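Local coordinates for protein nitrite oxidoreductase subunit A (Kuenenia stuttgartiensis, PDB 7B04) that belongs to the molybdopterin oxidoreductase family and carries a molybdenum atom, an iron/sulfur cluster and two molecules of a molybdopterin guanylate ester (MD1), at residues N932-N937 against P950-H955; P942-K947 against D1038-S1043. All coordinates share one frame; numbering follows the deposited sequence.

Contact 1. Residues N932-N937 against P950-H955; sequences NFIWNN and PGVGEH
I934 and G953 bring the two backbones to their closest pairing, with CA atoms 5.1 Å apart, where the last part of helix 930-935 meets an irregular loop. CA of G953 makes two weak contacts with F933, one with the ring and one with the carbonyl oxygen. It lies 3.6 Å from the centroid of the F933 ring and 11° off the ring normal, which defines a CH-pi contact over the face; the same CA also makes a CA-H...O contact of 3.5 Å with the F933 carbonyl oxygen O. A CB on G953 would point at F933 O and N937 ND2. In F933, chi1 (-167°) sets CG anti to the backbone N, beside the carbonyl carbon. Just before G953, CG2 of V952 meets the ring obliquely at CD2 of F933, 3.6 Å away, and CG1 of I934 packs on CB of V952 at 4.2 Å. The amide ND2 of N937 is 3.3 Å from CA of G953, while its OD1 is hydrogen-bonded to F939 N. The carboxylate of E954 forms a salt bridge with R1004 and a hydrogen bond with Y974 OH. The contact joins the C-terminal part of a helix to the loop entering strand 956-959, part of a six-stranded mixed sheet, consistent with the C-terminal cofactor-binding domain of molybdopterin oxidoreductases.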
loop_
_atom_site.group_PDB
_atom_site.type_symbol
_atom_site.label_atom_id
_atom_site.label_comp_id
_atom_site.label_asym_id
_atom_site.label_seq_id
_atom_site.Cartn_x
_atom_site.Cartn_y
_atom_site.Cartn_z
ATOM N N ASN B 932 -7.815 -1.686 -2.874
ATOM C CA ASN B 932 -6.862 -1.419 -1.800
ATOM C C ASN B 932 -7.547 -1.417 -0.441
ATOM O O ASN B 932 -6.924 -1.754 0.573
ATOM C CB ASN B 932 -6.157 -0.084 -2.042
ATOM C CG ASN B 932 -5.359 -0.071 -3.328
ATOM O OD1 ASN B 932 -5.698 0.642 -4.273
ATOM N ND2 ASN B 932 -4.297 -0.863 -3.376
ATOM N N PHE B 933 -8.829 -1.045 -0.406
ATOM C CA PHE B 933 -9.592 -0.974 0.832
ATOM C C PHE B 933 -9.898 -2.353 1.394
ATOM O O PHE B 933 -10.178 -2.476 2.590
ATOM C CB PHE B 933 -10.885 -0.203 0.557
ATOM C CG PHE B 933 -11.630 0.231 1.780
ATOM C CD1 PHE B 933 -10.968 0.554 2.949
ATOM C CD2 PHE B 933 -13.006 0.381 1.728
ATOM C CE1 PHE B 933 -11.670 0.980 4.057
ATOM C CE2 PHE B 933 -13.711 0.806 2.830
ATOM C CZ PHE B 933 -13.039 1.115 3.992
ATOM N N ILE B 934 -9.855 -3.387 0.555
ATOM C CA ILE B 934 -10.063 -4.749 1.030
ATOM C C ILE B 934 -8.809 -5.280 1.722
ATOM O O ILE B 934 -8.906 -6.071 2.668
ATOM C CB ILE B 934 -10.499 -5.648 -0.143
ATOM C CG1 ILE B 934 -11.899 -5.262 -0.625
ATOM C CG2 ILE B 934 -10.499 -7.109 0.252
ATOM C CD1 ILE B 934 -12.287 -5.896 -1.947
ATOM N N TRP B 935 -7.625 -4.841 1.289
ATOM C CA TRP B 935 -6.369 -5.426 1.746
ATOM C C TRP B 935 -5.760 -4.729 2.955
ATOM O O TRP B 935 -4.919 -5.331 3.633
ATOM C CB TRP B 935 -5.341 -5.411 0.611
ATOM C CG TRP B 935 -5.560 -6.471 -0.412
ATOM C CD1 TRP B 935 -6.408 -6.418 -1.477
ATOM C CD2 TRP B 935 -4.918 -7.749 -0.472
ATOM N NE1 TRP B 935 -6.335 -7.585 -2.196
ATOM C CE2 TRP B 935 -5.427 -8.419 -1.599
ATOM C CE3 TRP B 935 -3.961 -8.392 0.318
ATOM C CZ2 TRP B 935 -5.015 -9.700 -1.956
ATOM C CZ3 TRP B 935 -3.554 -9.663 -0.036
ATOM C CH2 TRP B 935 -4.079 -10.303 -1.163
ATOM N N ASN B 936 -6.148 -3.487 3.246
ATOM C CA ASN B 936 -5.545 -2.802 4.385
ATOM C C ASN B 936 -6.023 -3.343 5.732
ATOM O O ASN B 936 -5.471 -2.935 6.760
ATOM C CB ASN B 936 -5.768 -1.282 4.294
ATOM C CG ASN B 936 -7.224 -0.894 4.181
ATOM O OD1 ASN B 936 -8.109 -1.570 4.697
ATOM N ND2 ASN B 936 -7.479 0.217 3.497
ATOM N N ASN B 937 -7.058 -4.182 5.772
ATOM C CA ASN B 937 -7.572 -4.699 7.032
ATOM C C ASN B 937 -7.789 -6.207 6.968
ATOM O O ASN B 937 -7.890 -6.798 5.890
ATOM C CB ASN B 937 -8.864 -3.972 7.410
ATOM C CG ASN B 937 -9.939 -4.120 6.376
ATOM O OD1 ASN B 937 -10.244 -5.216 5.909
ATOM N ND2 ASN B 937 -10.486 -2.997 5.964
ATOM N N PRO B 950 -18.316 -0.799 7.568
ATOM C CA PRO B 950 -18.614 0.489 6.912
ATOM C C PRO B 950 -18.628 0.442 5.392
ATOM O O PRO B 950 -19.507 1.054 4.780
ATOM C CB PRO B 950 -17.483 1.397 7.432
ATOM C CG PRO B 950 -17.033 0.737 8.713
ATOM C CD PRO B 950 -17.117 -0.722 8.413
ATOM N N GLY B 951 -17.676 -0.236 4.762
ATOM C CA GLY B 951 -17.672 -0.354 3.318
ATOM C C GLY B 951 -17.187 -1.722 2.933
ATOM O O GLY B 951 -17.442 -2.698 3.634
ATOM N N VAL B 952 -16.520 -1.827 1.783
ATOM C CA VAL B 952 -15.874 -3.089 1.436
ATOM C C VAL B 952 -14.666 -3.345 2.336
ATOM O O VAL B 952 -13.998 -4.377 2.205
ATOM C CB VAL B 952 -15.486 -3.140 -0.054
ATOM C CG1 VAL B 952 -16.766 -3.271 -0.910
ATOM C CG2 VAL B 952 -14.677 -1.933 -0.457
ATOM N N GLY B 953 -14.360 -2.409 3.233
ATOM C CA GLY B 953 -13.310 -2.538 4.226
ATOM C C GLY B 953 -13.664 -1.700 5.438
ATOM O O GLY B 953 -14.581 -0.873 5.397
ATOM N N GLU B 954 -12.993 -1.990 6.555
ATOM C CA GLU B 954 -13.080 -1.166 7.759
ATOM C C GLU B 954 -11.688 -0.988 8.346
ATOM O O GLU B 954 -10.839 -1.871 8.235
ATOM C CB GLU B 954 -14.032 -1.718 8.828
ATOM C CG GLU B 954 -14.175 -3.209 8.916
ATOM C CD GLU B 954 -15.103 -3.602 10.039
ATOM O OE1 GLU B 954 -15.232 -2.804 10.988
ATOM O OE2 GLU B 954 -15.716 -4.689 9.970
ATOM N N HIS B 955 -11.467 0.155 8.986
ATOM C CA HIS B 955 -10.186 0.437 9.612
ATOM C C HIS B 955 -10.068 -0.310 10.936
ATOM O O HIS B 955 -11.068 -0.573 11.611
ATOM C CB HIS B 955 -10.042 1.943 9.829
ATOM C CG HIS B 955 -8.627 2.414 9.902
ATOM N ND1 HIS B 955 -7.833 2.561 8.787
ATOM C CD2 HIS B 955 -7.870 2.796 10.958
ATOM C CE1 HIS B 955 -6.641 3.001 9.153
ATOM N NE2 HIS B 955 -6.640 3.152 10.465
#

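Contact 2. Residues P942-K947 against D1038-S1043; sequences PYRMDK and DGRALS
R944 reaches D1038 through a side chain whose CG stands anti to its own carbonyl carbon and whose chain, straight at the next bond, bends at chi3 (67°), which places NE. The guanidinium meets the second loop end-on, and both terminal nitrogens grip one backbone oxygen: R944 NH1 donates to D1038 O at 3.1 Å with an N-H...O angle of 144°, and R944 NH2 donates to D1038 O at 3.0 Å with an angle of 147°. The oxygen lies close to the guanidinium plane, but the donors approach it from the same face of the carbonyl, NH1 tilted from that plane and NH2 above it. NH1 has a further acceptor in M949 O. The carboxylate of D1038 is not part of the grip: its OD2 is 4.2 Å from NH2 of R944 and well out of the guanidinium plane, and it forms a salt bridge with R1036 instead. Its OD1 takes a weak bond from R1040 N at 3.3 Å, consistent with an Asx turn. One face of the R944 guanidinium is covered by CB of R1040, 3.7 Å above the plane and offset toward the rim, and the two arginine side chains cross at about a right angle. At the outer end CB of K947 touches D1038 O at 3.2 Å before its extended chain leads away. N190 of the neighbouring subunit C packs on K947 and D1038 and donates a hydrogen bond from ND2 to R944 O. The loop preceding strand 956-959 is thus tied to the loop following helix 1027-1033, and A1041 touches H1033 of that helix.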
loop_
_atom_site.group_PDB
_atom_site.type_symbol
_atom_site.label_atom_id
_atom_site.label_comp_id
_atom_site.label_asym_id
_atom_site.label_seq_id
_atom_site.Cartn_x
_atom_site.Cartn_y
_atom_site.Cartn_z
ATOM N N PRO B 942 -15.678 -7.772 -0.429
ATOM C CA PRO B 942 -16.420 -7.006 -1.442
ATOM C C PRO B 942 -17.924 -7.199 -1.366
ATOM O O PRO B 942 -18.665 -6.316 -1.813
ATOM C CB PRO B 942 -15.857 -7.537 -2.766
ATOM C CG PRO B 942 -15.383 -8.917 -2.440
ATOM C CD PRO B 942 -14.878 -8.855 -1.025
ATOM N N TYR B 943 -18.395 -8.317 -0.813
ATOM C CA TYR B 943 -19.820 -8.599 -0.696
ATOM C C TYR B 943 -20.426 -8.084 0.605
ATOM O O TYR B 943 -21.656 -8.051 0.723
ATOM C CB TYR B 943 -20.064 -10.107 -0.812
ATOM C CG TYR B 943 -19.462 -10.730 -2.053
ATOM C CD1 TYR B 943 -20.014 -10.501 -3.306
ATOM C CD2 TYR B 943 -18.345 -11.551 -1.969
ATOM C CE1 TYR B 943 -19.470 -11.070 -4.442
ATOM C CE2 TYR B 943 -17.794 -12.124 -3.101
ATOM C CZ TYR B 943 -18.361 -11.879 -4.334
ATOM O OH TYR B 943 -17.819 -12.447 -5.466
ATOM N N ARG B 944 -19.597 -7.677 1.565
ATOM C CA ARG B 944 -20.042 -7.122 2.844
ATOM C C ARG B 944 -21.060 -8.032 3.533
ATOM O O ARG B 944 -22.210 -7.661 3.774
ATOM C CB ARG B 944 -20.613 -5.715 2.652
ATOM C CG ARG B 944 -19.591 -4.688 2.204
ATOM C CD ARG B 944 -20.193 -3.295 2.181
ATOM N NE ARG B 944 -20.526 -2.827 3.524
ATOM C CZ ARG B 944 -21.767 -2.711 3.985
ATOM N NH1 ARG B 944 -21.985 -2.247 5.208
ATOM N NH2 ARG B 944 -22.793 -3.034 3.211
ATOM N N MET B 945 -20.612 -9.248 3.852
ATOM C CA MET B 945 -21.493 -10.199 4.524
ATOM C C MET B 945 -21.882 -9.722 5.918
ATOM O O MET B 945 -23.001 -9.986 6.373
ATOM C CB MET B 945 -20.823 -11.570 4.594
ATOM C CG MET B 945 -20.526 -12.170 3.232
ATOM S SD MET B 945 -19.678 -13.754 3.339
ATOM C CE MET B 945 -19.288 -14.047 1.617
ATOM N N ASP B 946 -20.982 -9.025 6.609
ATOM C CA ASP B 946 -21.295 -8.392 7.889
ATOM C C ASP B 946 -21.709 -6.958 7.584
ATOM O O ASP B 946 -20.869 -6.114 7.265
ATOM C CB ASP B 946 -20.095 -8.453 8.827
ATOM C CG ASP B 946 -20.424 -8.006 10.241
ATOM O OD1 ASP B 946 -21.589 -7.644 10.507
ATOM O OD2 ASP B 946 -19.508 -8.018 11.090
ATOM N N LYS B 947 -23.012 -6.678 7.677
ATOM C CA LYS B 947 -23.513 -5.367 7.273
ATOM C C LYS B 947 -22.992 -4.241 8.159
ATOM O O LYS B 947 -22.989 -3.084 7.727
ATOM C CB LYS B 947 -25.041 -5.375 7.217
ATOM C CG LYS B 947 -25.777 -5.322 8.542
ATOM C CD LYS B 947 -27.275 -5.209 8.271
ATOM C CE LYS B 947 -28.084 -4.984 9.536
ATOM N NZ LYS B 947 -29.532 -4.805 9.219
ATOM N N ASP B 1038 -28.399 -2.085 4.230
ATOM C CA ASP B 1038 -27.111 -2.761 4.123
ATOM C C ASP B 1038 -26.084 -2.245 5.123
ATOM O O ASP B 1038 -25.025 -2.864 5.270
ATOM C CB ASP B 1038 -26.558 -2.630 2.697
ATOM C CG ASP B 1038 -26.348 -1.188 2.275
ATOM O OD1 ASP B 1038 -26.711 -0.274 3.042
ATOM O OD2 ASP B 1038 -25.815 -0.966 1.166
ATOM N N GLY B 1039 -26.361 -1.132 5.798
ATOM C CA GLY B 1039 -25.482 -0.628 6.832
ATOM C C GLY B 1039 -24.231 0.066 6.346
ATOM O O GLY B 1039 -23.360 0.379 7.165
ATOM N N ARG B 1040 -24.110 0.315 5.045
ATOM C CA ARG B 1040 -22.918 0.964 4.515
ATOM C C ARG B 1040 -22.872 2.426 4.943
ATOM O O ARG B 1040 -23.877 3.139 4.871
ATOM C CB ARG B 1040 -22.893 0.856 2.991
ATOM C CG ARG B 1040 -21.663 1.475 2.345
ATOM C CD ARG B 1040 -21.722 1.354 0.832
ATOM N NE ARG B 1040 -20.601 2.028 0.183
ATOM C CZ ARG B 1040 -20.456 2.127 -1.134
ATOM N NH1 ARG B 1040 -19.407 2.759 -1.643
ATOM N NH2 ARG B 1040 -21.363 1.597 -1.944
ATOM N N ALA B 1041 -21.699 2.872 5.395
ATOM C CA ALA B 1041 -21.504 4.259 5.811
ATOM C C ALA B 1041 -21.178 5.105 4.579
ATOM O O ALA B 1041 -20.057 5.573 4.372
ATOM C CB ALA B 1041 -20.412 4.354 6.866
ATOM N N LEU B 1042 -22.198 5.298 3.748
ATOM C CA LEU B 1042 -22.069 6.036 2.498
ATOM C C LEU B 1042 -22.992 7.244 2.533
ATOM O O LEU B 1042 -24.214 7.094 2.636
ATOM C CB LEU B 1042 -22.400 5.150 1.296
ATOM C CG LEU B 1042 -22.298 5.852 -0.059
ATOM C CD1 LEU B 1042 -20.845 6.144 -0.397
ATOM C CD2 LEU B 1042 -22.957 5.027 -1.151
ATOM N N SER B 1043 -22.409 8.433 2.429
ATOM C CA SER B 1043 -23.204 9.647 2.406
ATOM C C SER B 1043 -24.018 9.714 1.115
ATOM O O SER B 1043 -23.612 9.160 0.087
ATOM C CB SER B 1043 -22.297 10.871 2.519
ATOM O OG SER B 1043 -23.002 12.069 2.243
#

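Overall arrangement
Contacts 1 and 2 interleave along the chain, since 942-947 lies between the two segments of contact 1, and their centres are 11 Å apart. A probable hydrogen bond from A1041 N to P950 O, 2.9 Å long, joins them directly, and a weak one runs from R944 NE to G951 O at 3.1 Å. V952 CG1 packs on P942 O at 3.7 Å. R1004 gives an indirect link, forming salt bridges with both E954 and D946. Contact 1 lies toward a bound MD1, the side chain of H955 being about 9 Å from it, whereas contact 2 is farther from the chain's centre (about 33 Å against 25 Å, centre to centre); both meet subunits B and C.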